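Local coordinates for nucleoprotein (Human coronavirus NL63, PDB 5N4K), which probably packages the positive-strand viral genome RNA into a helical ribonucleocapsid, this chain being its N-terminal RNA-binding domain, at residues F26-F31 / T93-D98; N50-G55 / D60-Y65; Q69-M74 / V80-K85; K100-Q103 / V109-A112. All coordinates share one frame; numbering follows the deposited sequence. Where two conformers were deposited one is given.

Contact 1: F26-F31 / T93-D98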
loop_
_atom_site.group_PDB
_atom_site.type_symbol
_atom_site.label_atom_id
_atom_site.label_comp_id
_atom_site.label_asym_id
_atom_site.label_seq_id
_atom_site.Cartn_x
_atom_site.Cartn_y
_atom_site.Cartn_z
ATOM N N PHE A 26 8.302 -3.192 7.159
ATOM C CA PHE A 26 7.892 -2.710 5.873
ATOM C C PHE A 26 6.836 -3.672 5.352
ATOM O O PHE A 26 6.768 -4.823 5.779
ATOM C CB PHE A 26 9.023 -2.724 4.855
ATOM C CG PHE A 26 10.119 -1.754 5.112
ATOM C CD1 PHE A 26 9.851 -0.463 5.447
ATOM C CD2 PHE A 26 11.425 -2.125 4.851
ATOM C CE1 PHE A 26 10.873 0.432 5.660
ATOM C CE2 PHE A 26 12.456 -1.226 5.034
ATOM C CZ PHE A 26 12.172 0.048 5.427
ATOM N N PRO A 27 6.010 -3.174 4.442
ATOM C CA PRO A 27 5.061 -4.103 3.845
ATOM C C PRO A 27 5.772 -5.162 3.029
ATOM O O PRO A 27 6.930 -4.971 2.609
ATOM C CB PRO A 27 4.222 -3.201 2.952
ATOM C CG PRO A 27 5.004 -2.049 2.698
ATOM C CD PRO A 27 5.861 -1.811 3.908
ATOM N N PRO A 28 5.086 -6.290 2.821
ATOM C CA PRO A 28 5.796 -7.392 2.197
ATOM C C PRO A 28 6.158 -7.142 0.744
ATOM O O PRO A 28 5.392 -6.543 -0.017
ATOM C CB PRO A 28 4.796 -8.546 2.245
ATOM C CG PRO A 28 3.696 -8.064 3.039
ATOM C CD PRO A 28 3.709 -6.631 3.229
ATOM N N PRO A 29 7.340 -7.686 0.335
ATOM C CA PRO A 29 7.710 -7.586 -1.060
ATOM C C PRO A 29 7.027 -8.643 -1.917
ATOM O O PRO A 29 6.663 -9.696 -1.460
ATOM C CB PRO A 29 9.249 -7.878 -1.057
ATOM C CG PRO A 29 9.596 -8.327 0.242
ATOM C CD PRO A 29 8.390 -8.422 1.130
ATOM N N SER A 30 6.904 -8.327 -3.192
ATOM C CA SER A 30 6.348 -9.238 -4.205
ATOM C C SER A 30 7.405 -10.222 -4.633
ATOM O O SER A 30 8.573 -9.911 -4.703
ATOM C CB SER A 30 5.894 -8.415 -5.392
ATOM O OG SER A 30 5.462 -9.166 -6.518
ATOM N N PHE A 31 6.961 -11.409 -4.978
ATOM C CA PHE A 31 7.850 -12.389 -5.609
ATOM C C PHE A 31 8.327 -11.926 -6.961
ATOM O O PHE A 31 9.330 -12.521 -7.493
ATOM C CB PHE A 31 7.176 -13.732 -5.773
ATOM C CG PHE A 31 6.991 -14.499 -4.509
ATOM C CD1 PHE A 31 8.057 -15.152 -3.954
ATOM C CD2 PHE A 31 5.782 -14.637 -3.858
ATOM C CE1 PHE A 31 7.969 -15.836 -2.773
ATOM C CE2 PHE A 31 5.665 -15.344 -2.658
ATOM C CZ PHE A 31 6.792 -15.958 -2.088
ATOM N N THR A 93 -1.904 -12.921 0.633
ATOM C CA THR A 93 -0.536 -12.500 0.882
ATOM C C THR A 93 -0.429 -11.034 0.553
ATOM O O THR A 93 -1.356 -10.457 0.051
ATOM C CB THR A 93 0.471 -13.315 0.078
ATOM O OG1 THR A 93 0.505 -12.828 -1.290
ATOM C CG2 THR A 93 0.136 -14.855 0.079
ATOM N N GLY A 94 0.750 -10.473 0.850
ATOM C CA GLY A 94 1.048 -9.073 0.461
ATOM C C GLY A 94 0.422 -8.043 1.364
ATOM O O GLY A 94 -0.075 -8.362 2.454
ATOM N N PRO A 95 0.483 -6.786 0.943
ATOM C CA PRO A 95 -0.060 -5.648 1.742
ATOM C C PRO A 95 -1.503 -5.752 1.968
ATOM O O PRO A 95 -2.029 -5.142 2.924
ATOM C CB PRO A 95 0.343 -4.440 0.921
ATOM C CG PRO A 95 0.502 -4.930 -0.491
ATOM C CD PRO A 95 1.045 -6.309 -0.339
ATOM N N HIS A 96 -2.275 -6.459 1.117
ATOM C CA HIS A 96 -3.730 -6.659 1.233
ATOM C C HIS A 96 -4.052 -8.112 1.490
ATOM O O HIS A 96 -5.050 -8.629 0.977
ATOM C CB HIS A 96 -4.463 -6.131 0.005
ATOM C CG HIS A 96 -4.227 -4.690 -0.260
ATOM N ND1 HIS A 96 -4.665 -3.703 0.606
ATOM C CD2 HIS A 96 -3.571 -4.042 -1.247
ATOM C CE1 HIS A 96 -4.314 -2.520 0.117
ATOM N NE2 HIS A 96 -3.682 -2.695 -1.007
ATOM N N LYS A 97 -3.290 -8.735 2.410
ATOM C CA LYS A 97 -3.509 -10.132 2.739
ATOM C C LYS A 97 -4.864 -10.401 3.362
ATOM O O LYS A 97 -5.326 -11.533 3.290
ATOM C CB LYS A 97 -2.402 -10.719 3.651
ATOM C CG LYS A 97 -2.440 -10.234 5.095
ATOM C CD LYS A 97 -1.293 -10.827 5.917
ATOM C CE LYS A 97 -1.452 -12.325 6.168
ATOM N NZ LYS A 97 -0.540 -12.945 7.196
ATOM N N ASP A 98 -5.503 -9.373 3.880
ATOM C CA ASP A 98 -6.764 -9.345 4.585
ATOM C C ASP A 98 -7.968 -9.348 3.687
ATOM O O ASP A 98 -9.101 -9.576 4.101
ATOM C CB ASP A 98 -6.870 -8.076 5.475
ATOM C CG ASP A 98 -6.861 -6.753 4.643
ATOM O OD1 ASP A 98 -7.878 -6.037 4.724
ATOM O OD2 ASP A 98 -5.887 -6.366 4.002
#
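The type I beta turn from Gly-94 to Lys-97 receives Pro-28, the middle residue of the triple proline that runs toward the sheet of the N-terminal RNA-binding domain. From Pro-27 to Ser-30 the backbone angles are those of an extended polyproline II chain, and it is the ring of Pro-28 that is turned to the turn. Its outer edge lies along the Gly-94 to Pro-95 peptide. The closest pair is Pro-28 CG and Gly-94 C, 3.7 Å apart. One atom further round the ring, Pro-28 CD comes to 4.0 Å from Pro-95 N. The two proline rings themselves meet more loosely, CD of Pro-28 to CD of Pro-95 at 4.5 Å. No hydrogen bond crosses between the segments, and neither Pro-28 nor Pro-95 has an N-H to give, which makes this a van der Waals contact of ring methylenes on a peptide. Gly-94 adopts a positive phi of 79°, a conformation most readily taken by glycine, and the turn closes with a weak bond from Lys-97 N to Gly-94 O at 3.2 Å. Polar groups at the border find partners elsewhere: Pro-28 O bonds Tyr-89 OH and Gly-94 N bonds Asn-125 OD1. The contact thus lies beside strands 80-90 and 63-73, with Pro-95 resting on Tyr-89 of the first and on Tyr-65 and Asn-67 of the second.

Contact 2: N50-G55 / D60-Y65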
loop_
_atom_site.group_PDB
_atom_site.type_symbol
_atom_site.label_atom_id
_atom_site.label_comp_id
_atom_site.label_asym_id
_atom_site.label_seq_id
_atom_site.Cartn_x
_atom_site.Cartn_y
_atom_site.Cartn_z
ATOM N N ASN A 50 -7.072 -12.542 -16.128
ATOM C CA ASN A 50 -6.350 -13.713 -15.824
ATOM C C ASN A 50 -4.824 -13.502 -15.918
ATOM O O ASN A 50 -4.078 -14.472 -16.085
ATOM C CB ASN A 50 -6.727 -14.887 -16.763
ATOM C CG ASN A 50 -6.597 -14.486 -18.217
ATOM O OD1 ASN A 50 -6.561 -13.356 -18.630
ATOM N ND2 ASN A 50 -6.676 -15.577 -19.056
ATOM N N LEU A 51 -4.375 -12.277 -15.635
ATOM C CA LEU A 51 -2.924 -11.936 -15.719
ATOM C C LEU A 51 -2.284 -12.338 -14.412
ATOM O O LEU A 51 -1.952 -11.485 -13.549
ATOM C CB LEU A 51 -2.771 -10.506 -16.043
ATOM C CG LEU A 51 -1.269 -10.147 -16.403
ATOM C CD1 LEU A 51 -0.939 -10.660 -17.805
ATOM C CD2 LEU A 51 -0.990 -8.687 -16.335
ATOM N N VAL A 52 -2.003 -13.633 -14.256
ATOM C CA VAL A 52 -1.344 -14.226 -13.115
ATOM C C VAL A 52 0.064 -14.707 -13.524
ATOM O O VAL A 52 0.136 -15.580 -14.414
ATOM C CB VAL A 52 -2.133 -15.418 -12.477
ATOM C CG1 VAL A 52 -1.466 -15.893 -11.261
ATOM C CG2 VAL A 52 -3.599 -15.045 -12.203
ATOM N N PRO A 53 1.133 -14.232 -12.862
ATOM C CA PRO A 53 2.474 -14.772 -13.199
ATOM C C PRO A 53 2.513 -16.224 -13.029
ATOM O O PRO A 53 1.913 -16.828 -12.178
ATOM C CB PRO A 53 3.390 -14.110 -12.187
ATOM C CG PRO A 53 2.703 -12.889 -11.798
ATOM C CD PRO A 53 1.195 -13.166 -11.856
ATOM N N ILE A 54 3.309 -16.881 -13.879
ATOM C CA ILE A 54 3.487 -18.332 -13.845
ATOM C C ILE A 54 4.669 -18.788 -12.947
ATOM O O ILE A 54 5.626 -18.073 -12.877
ATOM C CB ILE A 54 3.758 -18.840 -15.318
ATOM C CG1 ILE A 54 2.536 -18.588 -16.224
ATOM C CG2 ILE A 54 4.175 -20.301 -15.364
ATOM C CD1 ILE A 54 2.872 -18.619 -17.702
ATOM N N GLY A 55 4.520 -19.915 -12.279
ATOM C CA GLY A 55 5.648 -20.719 -11.712
ATOM C C GLY A 55 5.678 -20.980 -10.216
ATOM O O GLY A 55 6.642 -21.522 -9.721
ATOM N N ASP A 60 -4.967 -24.457 -7.860
ATOM C CA ASP A 60 -5.959 -23.698 -7.185
ATOM C C ASP A 60 -5.438 -22.372 -6.623
ATOM O O ASP A 60 -6.217 -21.500 -6.231
ATOM C CB ASP A 60 -6.806 -24.535 -6.215
ATOM C CG ASP A 60 -6.052 -25.176 -5.133
ATOM O OD1 ASP A 60 -5.050 -24.619 -4.710
ATOM O OD2 ASP A 60 -6.474 -26.281 -4.642
ATOM N N GLU A 61 -4.132 -22.154 -6.658
ATOM C CA GLU A 61 -3.482 -20.967 -6.103
ATOM C C GLU A 61 -3.160 -19.921 -7.146
ATOM O O GLU A 61 -2.505 -18.926 -6.806
ATOM C CB GLU A 61 -2.243 -21.347 -5.312
ATOM C CG GLU A 61 -2.544 -22.140 -4.077
ATOM C CD GLU A 61 -1.296 -22.628 -3.319
ATOM O OE1 GLU A 61 -0.412 -23.210 -4.027
ATOM O OE2 GLU A 61 -1.245 -22.445 -2.045
ATOM N N GLN A 62 -3.585 -20.054 -8.390
ATOM C CA GLN A 62 -3.218 -19.104 -9.455
ATOM C C GLN A 62 -4.237 -17.957 -9.460
ATOM O O GLN A 62 -5.077 -17.778 -10.312
ATOM C CB GLN A 62 -3.143 -19.738 -10.821
ATOM C CG GLN A 62 -2.206 -20.971 -10.934
ATOM C CD GLN A 62 -0.842 -20.689 -10.360
ATOM O OE1 GLN A 62 -0.168 -19.807 -10.893
ATOM N NE2 GLN A 62 -0.473 -21.342 -9.358
ATOM N N ILE A 63 -4.127 -17.133 -8.399
ATOM C CA ILE A 63 -5.134 -16.119 -8.086
ATOM C C ILE A 63 -4.465 -15.062 -7.159
ATOM O O ILE A 63 -3.685 -15.426 -6.276
ATOM C CB ILE A 63 -6.365 -16.797 -7.420
ATOM C CG1 ILE A 63 -7.427 -15.753 -7.095
ATOM C CG2 ILE A 63 -5.975 -17.642 -6.221
ATOM C CD1 ILE A 63 -8.790 -16.435 -6.876
ATOM N N GLY A 64 -4.847 -13.801 -7.342
ATOM C CA GLY A 64 -4.324 -12.778 -6.468
ATOM C C GLY A 64 -4.685 -11.437 -6.995
ATOM O O GLY A 64 -5.740 -11.208 -7.576
ATOM N N TYR A 65 -3.773 -10.477 -6.731
ATOM C CA TYR A 65 -4.029 -9.090 -7.128
ATOM C C TYR A 65 -2.754 -8.355 -7.529
ATOM O O TYR A 65 -1.661 -8.726 -7.083
ATOM C CB TYR A 65 -4.771 -8.252 -5.980
ATOM C CG TYR A 65 -3.980 -8.236 -4.671
ATOM C CD1 TYR A 65 -4.035 -9.268 -3.753
ATOM C CD2 TYR A 65 -3.118 -7.173 -4.374
ATOM C CE1 TYR A 65 -3.311 -9.244 -2.545
ATOM C CE2 TYR A 65 -2.413 -7.141 -3.207
ATOM C CZ TYR A 65 -2.485 -8.164 -2.316
ATOM O OH TYR A 65 -1.683 -8.143 -1.194
HETATM O O HOH W 1 2.270 -18.660 -10.167
HETATM O O HOH W 2 -0.232 -18.579 -13.350
HETATM O O HOH W 3 2.060 -21.453 -12.330
#
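Val-52 lays both its methyls over the backbone of Gln-62, just where the chain enters strand 63-73. With CG1 anti to the backbone N (chi1 -175°), both branches rest on the Gln-62 to Ile-63 peptide. CG2 of Val-52 approaches Gln-62 O at 3.6 Å, whereas CG1 sits 3.9 Å from Gln-62 C. CG1 also lies 4.1 Å from Ile-63 N, the other end of that peptide. Away from Gln-62, the valine packs on Val-111 of strand 108-112 and Phe-88 of strand 80-90, so its methyls belong to the hydrophobic side of the contact.

The Gln-62 side chain folds back at chi2 (-50°) and brings its amide alongside Pro-53. Here two acceptors face each other, Gln-62 OE1 and Pro-53 O, at 3.9 Å, and water fills the role of donor between them. Water 1 gives a bond of 2.7 Å to Pro-53 O and also reaches Gln-62 OE1. Water 2 joins the same two oxygens, its bond to Gln-62 OE1 being 2.7 Å. With further acceptors nearby, neither water can serve every oxygen at once, and its protons probably alternate among them. Water 3 accepts from Gly-55 N at 2.9 Å and gives a weak bond to Gln-62 OE1.

At the other end of the amide, Gln-62 NE2 donates to Lys-56 O and Asn-58 O in the connecting loop. These two carbonyls fix which way round the amide lies, and its oxygen is consequently turned to the waters: the segments are joined by methyl packing and a hydrated acceptor pair, with no direct hydrogen bond between them.

Contact 3: Q69-M74 / V80-K85. With SO4 (sulfate ion), chain F; SO4 (sulfate ion), chain D.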
loop_
_atom_site.group_PDB
_atom_site.type_symbol
_atom_site.label_atom_id
_atom_site.label_comp_id
_atom_site.label_asym_id
_atom_site.label_seq_id
_atom_site.Cartn_x
_atom_site.Cartn_y
_atom_site.Cartn_z
ATOM N N GLN A 69 1.015 1.286 -7.436
ATOM C CA GLN A 69 1.963 2.251 -6.816
ATOM C C GLN A 69 1.917 3.540 -7.691
ATOM O O GLN A 69 2.353 3.492 -8.847
ATOM C CB GLN A 69 3.359 1.614 -6.855
ATOM C CG GLN A 69 4.540 2.463 -6.290
ATOM C CD GLN A 69 5.923 2.084 -6.717
ATOM O OE1 GLN A 69 6.215 0.975 -7.193
ATOM N NE2 GLN A 69 6.855 3.018 -6.502
ATOM N N GLU A 70 1.401 4.621 -7.161
ATOM C CA GLU A 70 1.438 5.936 -7.859
ATOM C C GLU A 70 2.879 6.432 -7.745
ATOM O O GLU A 70 3.532 6.225 -6.732
ATOM C CB GLU A 70 0.430 6.849 -7.154
ATOM C CG GLU A 70 0.120 8.123 -7.845
ATOM C CD GLU A 70 -1.006 8.923 -7.189
ATOM O OE1 GLU A 70 -1.714 8.424 -6.250
ATOM O OE2 GLU A 70 -1.169 10.089 -7.601
ATOM N N ARG A 71 3.396 7.075 -8.812
ATOM C CA ARG A 71 4.797 7.464 -8.934
ATOM C C ARG A 71 4.887 8.941 -9.455
ATOM O O ARG A 71 4.135 9.313 -10.317
ATOM C CB ARG A 71 5.527 6.544 -9.926
ATOM C CG ARG A 71 5.599 5.149 -9.335
ATOM C CD ARG A 71 6.188 4.230 -10.360
ATOM N NE ARG A 71 7.577 4.584 -10.787
ATOM C CZ ARG A 71 8.026 4.857 -12.010
ATOM N NH1 ARG A 71 7.336 4.974 -13.106
ATOM N NH2 ARG A 71 9.337 5.069 -12.135
ATOM N N TRP A 72 5.654 9.768 -8.776
ATOM C CA TRP A 72 5.835 11.170 -9.225
ATOM C C TRP A 72 7.082 11.645 -8.632
ATOM O O TRP A 72 7.326 11.380 -7.450
ATOM C CB TRP A 72 4.678 12.075 -8.824
ATOM C CG TRP A 72 4.391 12.219 -7.318
ATOM C CD1 TRP A 72 3.477 11.493 -6.578
ATOM C CD2 TRP A 72 5.005 13.156 -6.391
ATOM N NE1 TRP A 72 3.517 11.912 -5.256
ATOM C CE2 TRP A 72 4.446 12.909 -5.115
ATOM C CE3 TRP A 72 5.999 14.147 -6.514
ATOM C CZ2 TRP A 72 4.815 13.650 -3.974
ATOM C CZ3 TRP A 72 6.368 14.873 -5.378
ATOM C CH2 TRP A 72 5.783 14.611 -4.123
ATOM N N ARG A 73 7.843 12.437 -9.399
ATOM C CA ARG A 73 9.010 13.061 -8.855
ATOM C C ARG A 73 9.051 14.552 -9.176
ATOM O O ARG A 73 8.263 15.055 -9.968
ATOM C CB ARG A 73 10.255 12.347 -9.351
ATOM C CG ARG A 73 10.621 12.641 -10.767
ATOM C CD ARG A 73 11.349 11.460 -11.365
ATOM N NE ARG A 73 11.842 11.794 -12.699
ATOM C CZ ARG A 73 12.200 10.916 -13.644
ATOM N NH1 ARG A 73 12.134 9.594 -13.446
ATOM N NH2 ARG A 73 12.650 11.374 -14.812
ATOM N N MET A 74 9.927 15.233 -8.439
ATOM C CA MET A 74 10.244 16.620 -8.721
ATOM C C MET A 74 11.440 16.667 -9.663
ATOM O O MET A 74 12.445 15.925 -9.486
ATOM C CB MET A 74 10.523 17.386 -7.425
ATOM C CG MET A 74 9.299 17.471 -6.515
ATOM S SD MET A 74 7.933 18.397 -7.240
ATOM C CE MET A 74 8.889 19.732 -7.981
ATOM N N VAL A 80 6.576 15.829 -11.704
ATOM C CA VAL A 80 6.351 15.085 -12.881
ATOM C C VAL A 80 5.649 13.761 -12.419
ATOM O O VAL A 80 6.259 13.000 -11.730
ATOM C CB VAL A 80 7.712 14.756 -13.538
ATOM C CG1 VAL A 80 7.620 13.898 -14.804
ATOM C CG2 VAL A 80 8.468 16.043 -13.867
ATOM N N ASP A 81 4.431 13.595 -12.854
ATOM C CA ASP A 81 3.713 12.351 -12.623
ATOM C C ASP A 81 4.264 11.292 -13.606
ATOM O O ASP A 81 4.406 11.550 -14.816
ATOM C CB ASP A 81 2.222 12.548 -12.780
ATOM C CG ASP A 81 1.611 13.355 -11.617
ATOM O OD1 ASP A 81 2.043 13.217 -10.481
ATOM O OD2 ASP A 81 0.741 14.152 -11.888
ATOM N N LEU A 82 4.601 10.140 -13.074
ATOM C CA LEU A 82 5.196 9.042 -13.836
ATOM C C LEU A 82 4.133 7.928 -14.026
ATOM O O LEU A 82 3.095 7.881 -13.352
ATOM C CB LEU A 82 6.361 8.499 -13.131
ATOM C CG LEU A 82 7.531 9.504 -12.948
ATOM C CD1 LEU A 82 8.593 8.769 -12.218
ATOM C CD2 LEU A 82 8.059 9.900 -14.335
ATOM N N PRO A 83 4.317 7.024 -15.007
ATOM C CA PRO A 83 3.462 5.877 -15.118
ATOM C C PRO A 83 3.498 5.096 -13.810
ATOM O O PRO A 83 4.507 4.902 -13.173
ATOM C CB PRO A 83 4.088 5.065 -16.220
ATOM C CG PRO A 83 4.696 6.135 -17.095
ATOM C CD PRO A 83 5.299 7.072 -16.139
ATOM N N PRO A 84 2.297 4.639 -13.418
ATOM C CA PRO A 84 2.275 3.842 -12.189
ATOM C C PRO A 84 2.906 2.490 -12.376
ATOM O O PRO A 84 2.989 1.983 -13.494
ATOM C CB PRO A 84 0.786 3.720 -11.847
ATOM C CG PRO A 84 0.084 4.041 -13.047
ATOM C CD PRO A 84 0.945 4.924 -13.910
ATOM N N LYS A 85 3.367 1.895 -11.288
ATOM C CA LYS A 85 3.782 0.530 -11.278
ATOM C C LYS A 85 2.701 -0.321 -10.584
ATOM O O LYS A 85 1.901 0.170 -9.815
ATOM C CB LYS A 85 5.117 0.325 -10.583
ATOM C CG LYS A 85 6.310 0.768 -11.449
ATOM C CD LYS A 85 7.604 0.690 -10.653
ATOM C CE LYS A 85 8.685 1.248 -11.546
ATOM N NZ LYS A 85 9.983 1.378 -10.807
HETATM S S SO4 F . 10.168 3.894 -8.281
HETATM O O1 SO4 F . 9.778 5.223 -8.794
HETATM O O2 SO4 F . 9.284 2.820 -8.760
HETATM O O3 SO4 F . 9.870 3.975 -6.851
HETATM O O4 SO4 F . 11.556 3.475 -8.631
HETATM S S SO4 D . 11.542 6.932 -15.171
HETATM O O1 SO4 D . 10.417 7.466 -15.949
HETATM O O2 SO4 D . 11.959 5.711 -15.891
HETATM O O3 SO4 D . 11.109 6.629 -13.774
HETATM O O4 SO4 D . 12.654 7.898 -15.029
HETATM O O HOH W 4 1.708 7.230 -11.121
HETATM O O HOH W 5 0.911 10.283 -10.360
#
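Arg-71 starts out against Leu-82 and ends between two sulfate ions. Its CB lies 3.8 Å from Leu-82 CB. CG and CD run beside Pro-83 O, CD at 3.3 Å, and CD also touches Lys-85 CG. A bend at chi3 (61°) then swings the guanidinium across the neighbouring strand. There NH1 meets Pro-83 O at 2.8 Å in a nearly straight bond (171°) that lies in both the guanidinium and the carbonyl plane. NE points to the chain F sulfate, with O1 at 3.0 Å, while NH2 reaches O3 of the chain D sulfate at 2.9 Å. The flat group is sandwiched: Leu-82 CD1 covers one face near the rim, Lys-85 CE the other.

Lys-85 runs beside Gln-69 to the chain F sulfate, its NZ 2.6 Å from O2. Gln-69 adds NE2, which donates to O3 of that ion, and turns OE1 to His-87. The chain D sulfate also takes Arg-73 NH1, at a distance too short to be trusted. Beneath lies an antiparallel hairpin, strands 69-73 and 80-85 running at 149°, with Gln-69 and Lys-85 a hydrogen-bonded pair. Trp-72 and Asp-81 occupy the other face.

Arg-71, Arg-73 and Lys-85 share one face, and the anions lying there, though probably from the crystallisation liquor, would offset their mutual charge. Such a basic hairpin face is consistent with binding RNA phosphates.

Contact 4: K100-Q103 / V109-A112. With SO4 (sulfate ion), chain I.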
loop_
_atom_site.group_PDB
_atom_site.type_symbol
_atom_site.label_atom_id
_atom_site.label_comp_id
_atom_site.label_asym_id
_atom_site.label_seq_id
_atom_site.Cartn_x
_atom_site.Cartn_y
_atom_site.Cartn_z
ATOM N N LYS A 100 -10.583 -10.380 0.863
ATOM C CA LYS A 100 -11.177 -11.493 0.135
ATOM C C LYS A 100 -11.078 -11.225 -1.344
ATOM O O LYS A 100 -10.970 -10.110 -1.740
ATOM C CB LYS A 100 -12.635 -11.702 0.635
ATOM C CG LYS A 100 -12.805 -11.924 2.158
ATOM C CD LYS A 100 -14.258 -12.252 2.507
ATOM C CE LYS A 100 -14.465 -12.560 3.985
ATOM N NZ LYS A 100 -15.874 -12.941 4.322
ATOM N N PHE A 101 -11.164 -12.283 -2.148
ATOM C CA PHE A 101 -11.046 -12.103 -3.577
ATOM C C PHE A 101 -12.033 -11.126 -4.097
ATOM O O PHE A 101 -13.280 -11.299 -3.880
ATOM C CB PHE A 101 -11.218 -13.469 -4.321
ATOM C CG PHE A 101 -10.934 -13.395 -5.789
ATOM C CD1 PHE A 101 -9.708 -12.883 -6.274
ATOM C CD2 PHE A 101 -11.875 -13.769 -6.725
ATOM C CE1 PHE A 101 -9.434 -12.825 -7.602
ATOM C CE2 PHE A 101 -11.597 -13.647 -8.090
ATOM C CZ PHE A 101 -10.419 -13.161 -8.537
ATOM N N ARG A 102 -11.659 -10.109 -4.753
ATOM C CA ARG A 102 -12.449 -9.094 -5.371
ATOM C C ARG A 102 -13.113 -8.106 -4.426
ATOM O O ARG A 102 -13.861 -7.224 -4.864
ATOM C CB ARG A 102 -13.486 -9.670 -6.329
ATOM C CG ARG A 102 -12.775 -10.308 -7.557
ATOM C CD ARG A 102 -13.715 -11.125 -8.438
ATOM N NE ARG A 102 -14.696 -10.371 -9.068
ATOM C CZ ARG A 102 -16.050 -10.554 -8.977
ATOM N NH1 ARG A 102 -16.579 -11.437 -8.140
ATOM N NH2 ARG A 102 -16.732 -9.646 -9.638
ATOM N N GLN A 103 -12.727 -8.145 -3.173
ATOM C CA GLN A 103 -13.108 -7.063 -2.245
ATOM C C GLN A 103 -12.615 -5.754 -2.743
ATOM O O GLN A 103 -11.477 -5.649 -3.115
ATOM C CB GLN A 103 -12.600 -7.407 -0.847
ATOM C CG GLN A 103 -13.109 -6.558 0.244
ATOM C CD GLN A 103 -12.807 -7.129 1.605
ATOM O OE1 GLN A 103 -12.386 -8.266 1.891
ATOM N NE2 GLN A 103 -12.983 -6.172 2.553
ATOM N N VAL A 109 -6.205 -4.535 -8.183
ATOM C CA VAL A 109 -6.762 -5.077 -9.402
ATOM C C VAL A 109 -6.705 -6.589 -9.330
ATOM O O VAL A 109 -5.618 -7.201 -9.201
ATOM C CB VAL A 109 -6.017 -4.592 -10.647
ATOM C CG1 VAL A 109 -6.665 -5.211 -11.924
ATOM C CG2 VAL A 109 -6.033 -3.102 -10.708
ATOM N N TRP A 110 -7.835 -7.330 -9.404
ATOM C CA TRP A 110 -7.894 -8.741 -9.147
ATOM C C TRP A 110 -7.703 -9.631 -10.373
ATOM O O TRP A 110 -8.252 -9.297 -11.465
ATOM C CB TRP A 110 -9.250 -9.004 -8.489
ATOM C CG TRP A 110 -9.378 -8.272 -7.152
ATOM C CD1 TRP A 110 -9.984 -7.071 -6.924
ATOM C CD2 TRP A 110 -8.873 -8.739 -5.924
ATOM N NE1 TRP A 110 -9.900 -6.789 -5.576
ATOM C CE2 TRP A 110 -9.231 -7.765 -4.934
ATOM C CE3 TRP A 110 -8.125 -9.825 -5.543
ATOM C CZ2 TRP A 110 -8.807 -7.941 -3.627
ATOM C CZ3 TRP A 110 -7.764 -10.024 -4.219
ATOM C CH2 TRP A 110 -8.146 -9.041 -3.280
ATOM N N VAL A 111 -7.021 -10.728 -10.173
ATOM C CA VAL A 111 -6.720 -11.646 -11.299
ATOM C C VAL A 111 -6.846 -13.042 -10.826
ATOM O O VAL A 111 -6.565 -13.427 -9.683
ATOM C CB VAL A 111 -5.304 -11.382 -11.891
ATOM C CG1 VAL A 111 -5.273 -10.082 -12.676
ATOM C CG2 VAL A 111 -4.234 -11.466 -10.797
ATOM N N ALA A 112 -7.280 -13.947 -11.762
ATOM C CA ALA A 112 -7.343 -15.380 -11.482
ATOM C C ALA A 112 -7.348 -16.147 -12.791
ATOM O O ALA A 112 -7.943 -15.686 -13.753
ATOM C CB ALA A 112 -8.642 -15.746 -10.738
HETATM S S SO4 I . -13.680 -7.191 -10.158
HETATM O O1 SO4 I . -13.950 -6.246 -11.251
HETATM O O2 SO4 I . -13.572 -8.539 -10.730
HETATM O O3 SO4 I . -12.540 -6.908 -9.257
HETATM O O4 SO4 I . -14.832 -7.073 -9.234
#
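The indole of Trp-110 lies flat beneath the backbone of the type II turn from Lys-100 to Gln-103. Arg-102 N sits over the centre of the ring system at 3.3 Å from Trp-110 CD2. Arg-102 CA makes a CH-pi contact with the five-membered ring, 3.4 Å from its centroid and only 5° off the normal. Phe-101 CA lies over the six-membered ring, nearer its rim. At the indole edge, Trp-110 NE1 gives Gln-103 O a weak hydrogen bond of 3.1 Å.

The Phe-101 ring leans past the indole at a steep 82° between planes, touching it with CD1 at 3.5 Å from Trp-110 CE3. Its far end continues down strand 108-112, where CZ reaches Ala-112 CB at 3.8 Å.

Two bonds shape the turn behind this shell. Gln-103 N donates to Lys-100 O, and Lys-100 N donates to Gln-103 OE1 at 3.0 Å. Arg-102 has the positive phi (73°) expected at the third position of a type II turn. Further out, Tyr-65 meets Trp-110 edge-to-face.

The Arg-102 side chain bends at chi3 and gives NE to O2 of a sulfate at 2.7 Å, an ion that also lies near Trp-110 CD1. Backbone and CH-pi contacts plus one weak hydrogen bond, not the arginine's charge, therefore join the loop to the edge-strand indole; the guanidinium is directed to the anion, probably from the crystallisation liquor.

Contacts 1 and 2 are buried, whereas contacts 3 and 4 lie at the surface. Contact 1 joins two loops by proline packing; contact 2 joins a loop to the start of strand 63-73 by valine packing and bridging waters; neither has a direct hydrogen bond. Arginines hold sulfates beside strand pairing in contact 3 and beside an indole face in contact 4. Strand 63-73 serves both contact 2 and contact 3. Tyr-65 ties contact 2 to contact 1, its OH 2.6 Å from Thr-93 O in a probable hydrogen bond. Sheet pairing ties contact 2 to contact 4, with Gly-64 N 2.9 Å from Val-111 O. Contact 3 touches neither contact 1 nor contact 4.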